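Local coordinates for protein peroxisomal catalase A (Saccharomyces cerevisiae, PDB 1A4E) that uses heme to break down hydrogen peroxide, probably that made by peroxisomal oxidases, into water and oxygen, at residues 135-140 with 282-287; 174-179 with 430-435; 420-423 with 428-431; 278-283 with 409-414. All coordinates share one frame; numbering follows the deposited sequence.

In the fold
Interactions 1 to 3 cluster on one side of the subunit, around the place where the start of the C-terminal helical region meets the heme domain. Interaction 1 is wholly buried and joins two loops beside the heme, with leucine and proline toward the porphyrin and two cations turned from it. Interaction 2 is also buried, helix against helix, its carbon packing accompanied by polar ends that bond to loop 282-287; it shares V430 and Q431 with interaction 3. Interaction 3, partly buried, joins loop 420-423 to the start of helix 430-440 through polar, water-bridged bonds. Interaction 4 shares L282 and T283 with interaction 1, yet its ring-to-ring contact lies farther out, among the subunits of the tetramer.

Interaction 1. Residues 135-140 with 282-287; sequences FIRDPS and LTKVWP. With HEM (protoporphyrin IX containing Fe), chain I.
The carbonyl of I136 meets the side chain of L282: I136 O lies 3.3 Å from L282 CD1, a van der Waals contact and not a hydrogen bond. T283 stands beside it, its methyl CG2 turned to the same oxygen at 4.2 Å. L282 CD1 also meets the cofactor, 3.8 Å from heme CMC, while P139 brings its CA to 3.9 Å from heme CBB. Leucine and proline, with no polar side-chain atoms, suit a wall of the porphyrin pocket, and P139 also packs on helix 332-348.

Farther from the heme, R137 and K284 slant across one another, R137 NH1 being 4.0 Å from K284 NZ. The first torsion of R137 sets CG between the backbone N and the carbonyl carbon (chi1 62°), and from there the chain runs straight out to its guanidinium. D281 OD2 makes salt bridges to both cations. NE of R137 bonds to W420 O and NH2 to A421 O, among other partners that include D428. Two like charges can therefore sit close in a buried place because two carboxylates, D281 and D428, balance the pair, which probably also favours the ionised form of both acids.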
# COMPACT_ATOMS: atom_id res chain seq x y z
N PHE B 135 0.09 23.07 -22.65
CA PHE B 135 1.42 22.93 -23.22
C PHE B 135 1.61 21.83 -24.25
O PHE B 135 2.53 21.91 -25.07
CB PHE B 135 2.42 22.68 -22.10
CG PHE B 135 2.43 23.73 -20.99
CD1 PHE B 135 1.54 23.60 -19.92
CD2 PHE B 135 3.34 24.78 -21.03
CE1 PHE B 135 1.58 24.53 -18.87
CE2 PHE B 135 3.38 25.71 -19.99
CZ PHE B 135 2.49 25.58 -18.91
N ILE B 136 0.78 20.79 -24.25
CA ILE B 136 1.00 19.65 -25.14
C ILE B 136 -0.26 19.21 -25.87
O ILE B 136 -1.38 19.52 -25.48
CB ILE B 136 1.56 18.42 -24.33
CG1 ILE B 136 0.61 18.07 -23.18
CG2 ILE B 136 2.96 18.71 -23.81
CD1 ILE B 136 0.93 16.74 -22.50
N ARG B 137 -0.06 18.50 -26.98
CA ARG B 137 -1.14 17.88 -27.73
C ARG B 137 -0.83 16.40 -27.98
O ARG B 137 -1.56 15.69 -28.67
CB ARG B 137 -1.36 18.64 -29.06
CG ARG B 137 -0.23 18.68 -30.07
CD ARG B 137 -0.73 19.46 -31.27
NE ARG B 137 0.23 19.44 -32.36
CZ ARG B 137 0.15 20.24 -33.42
NH1 ARG B 137 -0.82 21.14 -33.58
NH2 ARG B 137 1.10 20.16 -34.35
N ASP B 138 0.28 15.91 -27.39
CA ASP B 138 0.64 14.50 -27.38
C ASP B 138 0.64 14.01 -25.94
O ASP B 138 1.38 14.55 -25.11
CB ASP B 138 2.03 14.26 -27.94
CG ASP B 138 2.08 14.30 -29.45
OD1 ASP B 138 1.55 13.39 -30.08
OD2 ASP B 138 2.64 15.24 -29.99
N PRO B 139 -0.16 13.00 -25.59
CA PRO B 139 -0.28 12.50 -24.22
C PRO B 139 1.00 11.92 -23.61
O PRO B 139 1.25 12.04 -22.41
CB PRO B 139 -1.41 11.51 -24.32
CG PRO B 139 -1.34 11.00 -25.74
CD PRO B 139 -1.03 12.28 -26.51
N SER B 140 1.84 11.34 -24.48
CA SER B 140 3.11 10.74 -24.09
C SER B 140 4.15 11.74 -23.60
O SER B 140 5.08 11.42 -22.87
CB SER B 140 3.67 9.99 -25.27
OG SER B 140 3.72 10.87 -26.37
N LEU B 282 -5.50 20.75 -28.39
CA LEU B 282 -5.56 21.44 -27.11
C LEU B 282 -4.91 22.81 -27.13
O LEU B 282 -5.27 23.68 -26.34
CB LEU B 282 -4.86 20.61 -26.04
CG LEU B 282 -5.43 20.39 -24.65
CD1 LEU B 282 -4.28 19.82 -23.85
CD2 LEU B 282 -5.97 21.64 -23.98
N THR B 283 -3.92 23.03 -28.01
CA THR B 283 -3.23 24.31 -28.06
C THR B 283 -3.96 25.39 -28.86
O THR B 283 -3.47 26.51 -29.00
CB THR B 283 -1.82 24.06 -28.62
OG1 THR B 283 -1.97 23.66 -29.97
CG2 THR B 283 -1.06 22.98 -27.85
N LYS B 284 -5.18 25.11 -29.34
CA LYS B 284 -5.95 26.05 -30.13
C LYS B 284 -7.24 26.48 -29.45
O LYS B 284 -7.90 25.66 -28.81
CB LYS B 284 -6.34 25.44 -31.48
CG LYS B 284 -5.22 24.95 -32.38
CD LYS B 284 -4.37 26.07 -32.95
CE LYS B 284 -3.29 25.46 -33.82
NZ LYS B 284 -2.31 24.78 -32.99
N VAL B 285 -7.60 27.76 -29.57
CA VAL B 285 -8.88 28.26 -29.10
C VAL B 285 -9.75 28.54 -30.31
O VAL B 285 -9.28 28.76 -31.42
CB VAL B 285 -8.74 29.58 -28.28
CG1 VAL B 285 -7.90 29.27 -27.07
CG2 VAL B 285 -8.09 30.71 -29.06
N TRP B 286 -11.06 28.46 -30.08
CA TRP B 286 -12.07 28.75 -31.08
C TRP B 286 -12.39 30.24 -31.02
O TRP B 286 -12.57 30.80 -29.93
CB TRP B 286 -13.36 27.98 -30.80
CG TRP B 286 -13.28 26.45 -30.83
CD1 TRP B 286 -12.16 25.74 -31.18
CD2 TRP B 286 -14.34 25.64 -30.51
NE1 TRP B 286 -12.50 24.48 -31.08
CE2 TRP B 286 -13.78 24.37 -30.69
CE3 TRP B 286 -15.67 25.79 -30.11
CZ2 TRP B 286 -14.54 23.22 -30.46
CZ3 TRP B 286 -16.43 24.64 -29.88
CH2 TRP B 286 -15.88 23.38 -30.06
N PRO B 287 -12.47 30.94 -32.16
CA PRO B 287 -12.76 32.38 -32.24
C PRO B 287 -14.17 32.69 -31.74
O PRO B 287 -15.13 32.01 -32.09
CB PRO B 287 -12.57 32.71 -33.70
CG PRO B 287 -11.82 31.53 -34.28
CD PRO B 287 -12.38 30.36 -33.50
CHA HEM I . -4.51 16.58 -11.86
CHB HEM I . -2.89 13.68 -15.32
CHC HEM I . -3.60 17.16 -18.53
CHD HEM I . -6.14 19.59 -15.25
C1A HEM I . -3.86 15.55 -12.50
C2A HEM I . -3.52 14.28 -11.87
C3A HEM I . -3.15 13.44 -12.86
C4A HEM I . -3.22 14.19 -14.08
CMA HEM I . -2.79 11.96 -12.74
CAA HEM I . -3.64 13.96 -10.39
CBA HEM I . -4.90 13.14 -10.17
CGA HEM I . -5.14 12.71 -8.74
O1A HEM I . -4.25 12.19 -8.08
O2A HEM I . -6.26 12.90 -8.30
C1B HEM I . -2.97 14.37 -16.51
C2B HEM I . -2.52 13.85 -17.77
C3B HEM I . -2.61 14.88 -18.68
C4B HEM I . -3.16 16.00 -17.94
CMB HEM I . -2.02 12.42 -17.96
CAB HEM I . -2.27 14.92 -20.04
CBB HEM I . -1.96 13.79 -20.94
C1C HEM I . -4.38 18.12 -17.92
C2C HEM I . -5.09 19.16 -18.65
C3C HEM I . -5.86 19.81 -17.74
C4C HEM I . -5.62 19.17 -16.46
CMC HEM I . -4.98 19.39 -20.15
CAC HEM I . -6.77 20.84 -17.96
CBC HEM I . -7.90 20.72 -18.85
C1D HEM I . -5.90 18.99 -14.02
C2D HEM I . -6.44 19.45 -12.77
C3D HEM I . -5.95 18.62 -11.82
C4D HEM I . -5.13 17.65 -12.49
CMD HEM I . -7.38 20.63 -12.55
CAD HEM I . -6.18 18.73 -10.33
CBD HEM I . -7.40 17.99 -9.82
CGD HEM I . -7.56 18.22 -8.33
O1D HEM I . -7.72 19.36 -7.91
O2D HEM I . -7.50 17.27 -7.56
NA HEM I . -3.69 15.47 -13.87
NB HEM I . -3.39 15.68 -16.62
NC HEM I . -4.74 18.11 -16.59
ND HEM I . -5.11 17.87 -13.85
FE HEM I . -4.20 16.81 -15.22

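Interaction 2. Residues 174-179 with 430-435; sequences VAIHQV and VQARNL
H177 lays one face of its imidazole against the start of helix 430-440, and it is the residue most covered here. Q431 CB sits over that face, 4.0 Å from the ring centroid and 25° off the normal, a CH-pi contact displaced toward the rim. The backbone N of A432 lies over the same face, also near the rim. CG of H177 is anti to the backbone N (chi1 -171°), which swings the ring out from its own helix and across to Q431.

The amide of Q431 stands almost upright to the ring, the planes 84° apart, and its OE1 comes 3.4 Å from H177 CE1. The chief polar partners of both groups belong to the loop 282-287: H177 ND1 bonds to T283 O, and Q431 OE1 to V285 N. Two flat polar side chains thus reach neighbouring main-chain groups while their carbon atoms pack together. Cutting H177 back to alanine is likely to leave T283 O without this partner and open a gap beneath Q431 CB.

A432 supplies the close approach of the helices. Its methyl CB is 3.9 Å from H177 CA and 3.8 Å from I176 CG2, and only a small side chain suits a spot where the CA atoms of H177 and A432 are 4.3 Å apart. The contact thus joins helix 176-182 of the catalase core to helix 430-440 of the C-terminal catalase-related region, away from the active site. Around it, I176 also packs on helix 462-473, V179 on helix 160-168, and M180 continues the contact with A432 and L435.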
# COMPACT_ATOMS: atom_id res chain seq x y z
N VAL B 174 4.87 23.72 -30.02
CA VAL B 174 3.42 23.94 -30.07
C VAL B 174 2.90 24.39 -28.70
O VAL B 174 1.75 24.82 -28.55
CB VAL B 174 2.75 22.60 -30.59
CG1 VAL B 174 2.82 21.49 -29.57
CG2 VAL B 174 1.31 22.89 -30.95
N ALA B 175 3.76 24.35 -27.67
CA ALA B 175 3.48 24.85 -26.33
C ALA B 175 3.47 26.37 -26.22
O ALA B 175 3.00 26.89 -25.22
CB ALA B 175 4.53 24.33 -25.37
N ILE B 176 3.95 27.08 -27.26
CA ILE B 176 4.14 28.53 -27.25
C ILE B 176 2.90 29.37 -26.93
O ILE B 176 3.04 30.36 -26.21
CB ILE B 176 4.82 28.85 -28.65
CG1 ILE B 176 5.88 29.94 -28.42
CG2 ILE B 176 3.82 29.22 -29.73
CD1 ILE B 176 5.54 31.29 -27.80
N HIS B 177 1.68 28.98 -27.37
CA HIS B 177 0.46 29.71 -27.03
C HIS B 177 0.28 29.69 -25.52
O HIS B 177 0.01 30.72 -24.90
CB HIS B 177 -0.73 29.04 -27.74
CG HIS B 177 -2.08 29.76 -27.71
ND1 HIS B 177 -3.20 29.30 -28.24
CD2 HIS B 177 -2.37 30.96 -27.12
CE1 HIS B 177 -4.15 30.16 -27.99
NE2 HIS B 177 -3.64 31.16 -27.32
N GLN B 178 0.49 28.50 -24.92
CA GLN B 178 0.39 28.35 -23.48
C GLN B 178 1.52 29.06 -22.73
O GLN B 178 1.23 29.65 -21.69
CB GLN B 178 0.40 26.88 -23.11
CG GLN B 178 0.30 26.61 -21.62
CD GLN B 178 -0.86 27.24 -20.88
OE1 GLN B 178 -0.76 27.66 -19.73
NE2 GLN B 178 -2.02 27.30 -21.52
N VAL B 179 2.76 29.03 -23.24
CA VAL B 179 3.87 29.69 -22.56
C VAL B 179 3.63 31.20 -22.51
O VAL B 179 3.96 31.83 -21.51
CB VAL B 179 5.18 29.35 -23.31
CG1 VAL B 179 6.37 30.09 -22.74
CG2 VAL B 179 5.44 27.86 -23.16
N VAL B 430 0.39 31.24 -34.92
CA VAL B 430 -0.59 32.28 -35.21
C VAL B 430 -1.33 32.79 -33.98
O VAL B 430 -1.29 33.99 -33.70
CB VAL B 430 -1.59 31.71 -36.27
CG1 VAL B 430 -2.86 32.54 -36.43
CG2 VAL B 430 -0.93 31.82 -37.63
N GLN B 431 -1.98 31.90 -33.21
CA GLN B 431 -2.74 32.30 -32.03
C GLN B 431 -1.92 32.85 -30.89
O GLN B 431 -2.42 33.67 -30.12
CB GLN B 431 -3.55 31.12 -31.53
CG GLN B 431 -4.62 30.74 -32.54
CD GLN B 431 -5.59 29.69 -32.05
OE1 GLN B 431 -5.47 29.19 -30.94
NE2 GLN B 431 -6.58 29.32 -32.86
N ALA B 432 -0.66 32.44 -30.77
CA ALA B 432 0.24 33.01 -29.77
C ALA B 432 0.49 34.48 -30.10
O ALA B 432 0.50 35.34 -29.22
CB ALA B 432 1.57 32.27 -29.79
N ARG B 433 0.61 34.76 -31.40
CA ARG B 433 0.84 36.11 -31.89
C ARG B 433 -0.39 37.01 -31.76
O ARG B 433 -0.25 38.17 -31.39
CB ARG B 433 1.29 36.03 -33.33
CG ARG B 433 1.91 37.33 -33.80
CD ARG B 433 2.32 37.18 -35.24
NE ARG B 433 3.29 36.11 -35.39
CZ ARG B 433 3.16 35.19 -36.34
NH1 ARG B 433 2.15 35.20 -37.21
NH2 ARG B 433 4.09 34.25 -36.41
N ASN B 434 -1.60 36.50 -32.03
CA ASN B 434 -2.80 37.34 -31.85
C ASN B 434 -3.06 37.56 -30.36
O ASN B 434 -3.67 38.56 -30.01
CB ASN B 434 -4.01 36.66 -32.49
CG ASN B 434 -3.84 36.43 -33.99
OD1 ASN B 434 -3.67 37.39 -34.75
ND2 ASN B 434 -3.88 35.20 -34.47
N LEU B 435 -2.56 36.66 -29.49
CA LEU B 435 -2.65 36.83 -28.04
C LEU B 435 -1.72 37.97 -27.64
O LEU B 435 -2.09 38.77 -26.77
CB LEU B 435 -2.25 35.51 -27.32
CG LEU B 435 -2.28 35.27 -25.78
CD1 LEU B 435 -0.97 35.71 -25.15
CD2 LEU B 435 -3.46 35.99 -25.18

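Interaction 3. Residues 420-423 with 428-431; sequences WATS and DFVQ
S423 and D428, whose CA atoms are 6.6 Å apart, face each other across a short loop that closes just ahead of helix 430-440. The backbone N of S423 donates to D428 OD2 at 2.8 Å with an N-H...O angle of 145°, meeting that oxygen nearly along its C-O axis. Two waters complete the closure: water 1 gives a hydrogen to S423 O and takes one from D428 N (3.1 Å), while water 2 joins S423 OG to D428 OD1 (3.0 Å).

Aspartate suits the place because its two oxygens can serve the loop and outside cations together. OD1 has a salt bridge to K284 and OD2 one to R137, whose NH2 also bonds to S423 OG. These charges would be expected to keep the carboxylate ionised.

T422 adds van der Waals contacts. With OG1 beside the backbone N (chi1 -48°), where it bonds to P170 O, the methyl is turned to 428-431: CG2 lies 3.7 Å from D428 OD2 and makes an apolar contact, oblique to the ring, with F429 CE1 at 4.2 Å. F429 itself packs on I176 of helix 176-182, and W420 meets H28 of the second subunit, which places this loop between strand 411-418, helix 430-440 and a subunit boundary.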
# COMPACT_ATOMS: atom_id res chain seq x y z
N TRP B 420 2.18 13.91 -32.91
CA TRP B 420 1.67 15.17 -33.41
C TRP B 420 2.64 16.32 -33.10
O TRP B 420 2.31 17.27 -32.40
CB TRP B 420 0.29 15.39 -32.77
CG TRP B 420 -0.70 16.27 -33.53
CD1 TRP B 420 -0.42 16.81 -34.76
CD2 TRP B 420 -1.95 16.60 -33.09
NE1 TRP B 420 -1.50 17.47 -35.11
CE2 TRP B 420 -2.43 17.38 -34.16
CE3 TRP B 420 -2.76 16.36 -31.98
CZ2 TRP B 420 -3.71 17.93 -34.12
CZ3 TRP B 420 -4.04 16.91 -31.94
CH2 TRP B 420 -4.51 17.68 -33.01
N ALA B 421 3.85 16.24 -33.65
CA ALA B 421 4.89 17.25 -33.49
C ALA B 421 4.47 18.62 -34.01
O ALA B 421 3.48 18.70 -34.75
CB ALA B 421 6.11 16.78 -34.24
N THR B 422 5.15 19.71 -33.64
CA THR B 422 4.84 21.05 -34.16
C THR B 422 4.76 21.01 -35.68
O THR B 422 5.67 20.54 -36.37
CB THR B 422 5.92 22.09 -33.77
OG1 THR B 422 6.14 21.91 -32.38
CG2 THR B 422 5.53 23.54 -34.05
N SER B 423 3.59 21.43 -36.18
CA SER B 423 3.31 21.50 -37.60
C SER B 423 4.22 22.49 -38.32
O SER B 423 4.57 23.51 -37.73
CB SER B 423 1.86 21.92 -37.83
OG SER B 423 0.94 21.00 -37.28
N ASP B 428 0.80 26.85 -35.77
CA ASP B 428 0.96 26.70 -34.33
C ASP B 428 1.59 27.90 -33.64
O ASP B 428 1.85 27.86 -32.44
CB ASP B 428 1.79 25.46 -34.04
CG ASP B 428 1.16 24.16 -34.53
OD1 ASP B 428 -0.06 24.07 -34.65
OD2 ASP B 428 1.89 23.21 -34.78
N PHE B 429 1.82 28.98 -34.39
CA PHE B 429 2.34 30.22 -33.84
C PHE B 429 1.37 31.38 -34.01
O PHE B 429 1.47 32.37 -33.29
CB PHE B 429 3.67 30.58 -34.50
CG PHE B 429 4.82 29.72 -33.99
CD1 PHE B 429 5.05 28.45 -34.52
CD2 PHE B 429 5.63 30.20 -32.95
CE1 PHE B 429 6.07 27.66 -34.01
CE2 PHE B 429 6.66 29.40 -32.44
CZ PHE B 429 6.88 28.13 -32.97
N VAL B 430 0.39 31.24 -34.92
CA VAL B 430 -0.59 32.28 -35.21
C VAL B 430 -1.33 32.79 -33.98
O VAL B 430 -1.29 33.99 -33.70
CB VAL B 430 -1.59 31.71 -36.27
CG1 VAL B 430 -2.86 32.54 -36.43
CG2 VAL B 430 -0.93 31.82 -37.63
N GLN B 431 -1.98 31.90 -33.21
CA GLN B 431 -2.74 32.30 -32.03
C GLN B 431 -1.92 32.85 -30.89
O GLN B 431 -2.42 33.67 -30.12
CB GLN B 431 -3.55 31.12 -31.53
CG GLN B 431 -4.62 30.74 -32.54
CD GLN B 431 -5.59 29.69 -32.05
OE1 GLN B 431 -5.47 29.19 -30.94
NE2 GLN B 431 -6.58 29.32 -32.86
O HOH W 1 3.43 25.91 -37.00
O HOH W 2 -1.62 22.20 -36.46

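Interaction 4. Residues 278-283 with 409-414; sequences SVFDLT and EVWNGP
D281 OD1 is gripped twice by T283, by its hydroxyl OG1 at 2.7 Å and by its backbone N at 3.0 Å. Both donors come from the same face of the carboxylate, lifted 37° and 52° out of its plane. The N-H bond makes an Asx turn that starts at D281, the last residue of a type I beta turn from S278.

That beta turn projects F280 at 409-414. Its CG is anti to the carbonyl carbon (chi1 -53°), and the side chains of F280 and W411 come from opposite directions: F280 CZ lies 3.9 Å from W411 CH2, at the indole edge and near its plane. E409 OE2 approaches the edge of the phenyl ring, 3.8 Å from F280 CZ. This oxygen bonds to Y214 OH and OE1 has a salt bridge to K204, which keeps the carboxylate in place beside the ring. One face of F280 is backed by V279 CG2, and E409 CB lies 3.6 Å above the plane of the W411 ring. A long, flat side chain suits F280, since the backbones are far apart; with only the methyl group of an alanine in place of this ring, the edge of W411 is likely to lose its neighbour and the link to break.

W411, N412 and G413 pair antiparallel with a strand of the third subunit, so the sheet continues across the interface. F280 also packs on Y214 of strand 212-221 and on H28 of the second subunit.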
# COMPACT_ATOMS: atom_id res chain seq x y z
N SER B 278 -7.41 21.86 -35.96
CA SER B 278 -8.19 20.73 -35.46
C SER B 278 -8.96 21.05 -34.18
O SER B 278 -8.48 21.78 -33.30
CB SER B 278 -7.23 19.56 -35.25
OG SER B 278 -7.89 18.32 -34.99
N VAL B 279 -10.20 20.53 -34.08
CA VAL B 279 -10.97 20.63 -32.84
C VAL B 279 -10.38 19.73 -31.76
O VAL B 279 -10.70 19.89 -30.58
CB VAL B 279 -12.47 20.22 -33.00
CG1 VAL B 279 -13.18 21.39 -33.67
CG2 VAL B 279 -12.65 18.92 -33.78
N PHE B 280 -9.53 18.78 -32.16
CA PHE B 280 -8.86 17.86 -31.26
C PHE B 280 -7.51 18.40 -30.77
O PHE B 280 -6.77 17.67 -30.11
CB PHE B 280 -8.65 16.53 -31.99
CG PHE B 280 -9.93 15.97 -32.58
CD1 PHE B 280 -11.12 15.97 -31.83
CD2 PHE B 280 -9.91 15.47 -33.88
CE1 PHE B 280 -12.29 15.46 -32.40
CE2 PHE B 280 -11.09 14.96 -34.43
CZ PHE B 280 -12.28 14.96 -33.70
N ASP B 281 -7.18 19.65 -31.10
CA ASP B 281 -5.92 20.23 -30.67
C ASP B 281 -6.14 21.16 -29.49
O ASP B 281 -6.77 22.21 -29.59
CB ASP B 281 -5.29 21.00 -31.82
CG ASP B 281 -3.87 21.53 -31.59
OD1 ASP B 281 -3.31 21.40 -30.50
OD2 ASP B 281 -3.31 22.09 -32.52
N LEU B 282 -5.50 20.75 -28.39
CA LEU B 282 -5.56 21.44 -27.11
C LEU B 282 -4.91 22.81 -27.13
O LEU B 282 -5.27 23.68 -26.34
CB LEU B 282 -4.86 20.61 -26.04
CG LEU B 282 -5.43 20.39 -24.65
CD1 LEU B 282 -4.28 19.82 -23.85
CD2 LEU B 282 -5.97 21.64 -23.98
N THR B 283 -3.92 23.03 -28.01
CA THR B 283 -3.23 24.31 -28.06
C THR B 283 -3.96 25.39 -28.86
O THR B 283 -3.47 26.51 -29.00
CB THR B 283 -1.82 24.06 -28.62
OG1 THR B 283 -1.97 23.66 -29.97
CG2 THR B 283 -1.06 22.98 -27.85
N GLU B 409 -18.78 10.56 -34.96
CA GLU B 409 -17.86 10.34 -36.08
C GLU B 409 -17.63 8.89 -36.48
O GLU B 409 -17.76 7.96 -35.68
CB GLU B 409 -16.49 10.91 -35.80
CG GLU B 409 -16.45 12.35 -35.29
CD GLU B 409 -16.38 12.52 -33.76
OE1 GLU B 409 -16.94 11.72 -33.00
OE2 GLU B 409 -15.76 13.47 -33.33
N VAL B 410 -17.31 8.71 -37.76
CA VAL B 410 -16.90 7.43 -38.30
C VAL B 410 -15.41 7.61 -38.54
O VAL B 410 -14.95 8.59 -39.13
CB VAL B 410 -17.65 7.10 -39.62
CG1 VAL B 410 -17.18 5.79 -40.25
CG2 VAL B 410 -19.13 6.96 -39.30
N TRP B 411 -14.65 6.66 -38.01
CA TRP B 411 -13.20 6.70 -38.12
C TRP B 411 -12.74 5.69 -39.16
O TRP B 411 -13.38 4.65 -39.38
CB TRP B 411 -12.58 6.38 -36.75
CG TRP B 411 -13.09 7.29 -35.64
CD1 TRP B 411 -13.99 6.83 -34.71
CD2 TRP B 411 -12.78 8.62 -35.46
NE1 TRP B 411 -14.26 7.86 -33.95
CE2 TRP B 411 -13.57 8.94 -34.35
CE3 TRP B 411 -11.97 9.58 -36.06
CZ2 TRP B 411 -13.55 10.23 -33.82
CZ3 TRP B 411 -11.96 10.87 -35.53
CH2 TRP B 411 -12.74 11.20 -34.42
N ASN B 412 -11.64 6.02 -39.84
CA ASN B 412 -11.05 5.14 -40.83
C ASN B 412 -9.55 5.20 -40.66
O ASN B 412 -8.99 6.23 -40.28
CB ASN B 412 -11.41 5.59 -42.25
CG ASN B 412 -10.92 4.60 -43.29
OD1 ASN B 412 -9.85 4.77 -43.88
ND2 ASN B 412 -11.65 3.51 -43.52
N GLY B 413 -8.88 4.07 -40.89
CA GLY B 413 -7.43 4.05 -40.81
C GLY B 413 -6.92 2.84 -40.06
O GLY B 413 -7.67 2.23 -39.29
N PRO B 414 -5.66 2.44 -40.25
CA PRO B 414 -4.99 1.44 -39.42
C PRO B 414 -4.64 1.98 -38.04
O PRO B 414 -4.94 3.13 -37.72
CB PRO B 414 -3.79 1.05 -40.26
CG PRO B 414 -3.41 2.36 -40.91
CD PRO B 414 -4.76 2.94 -41.29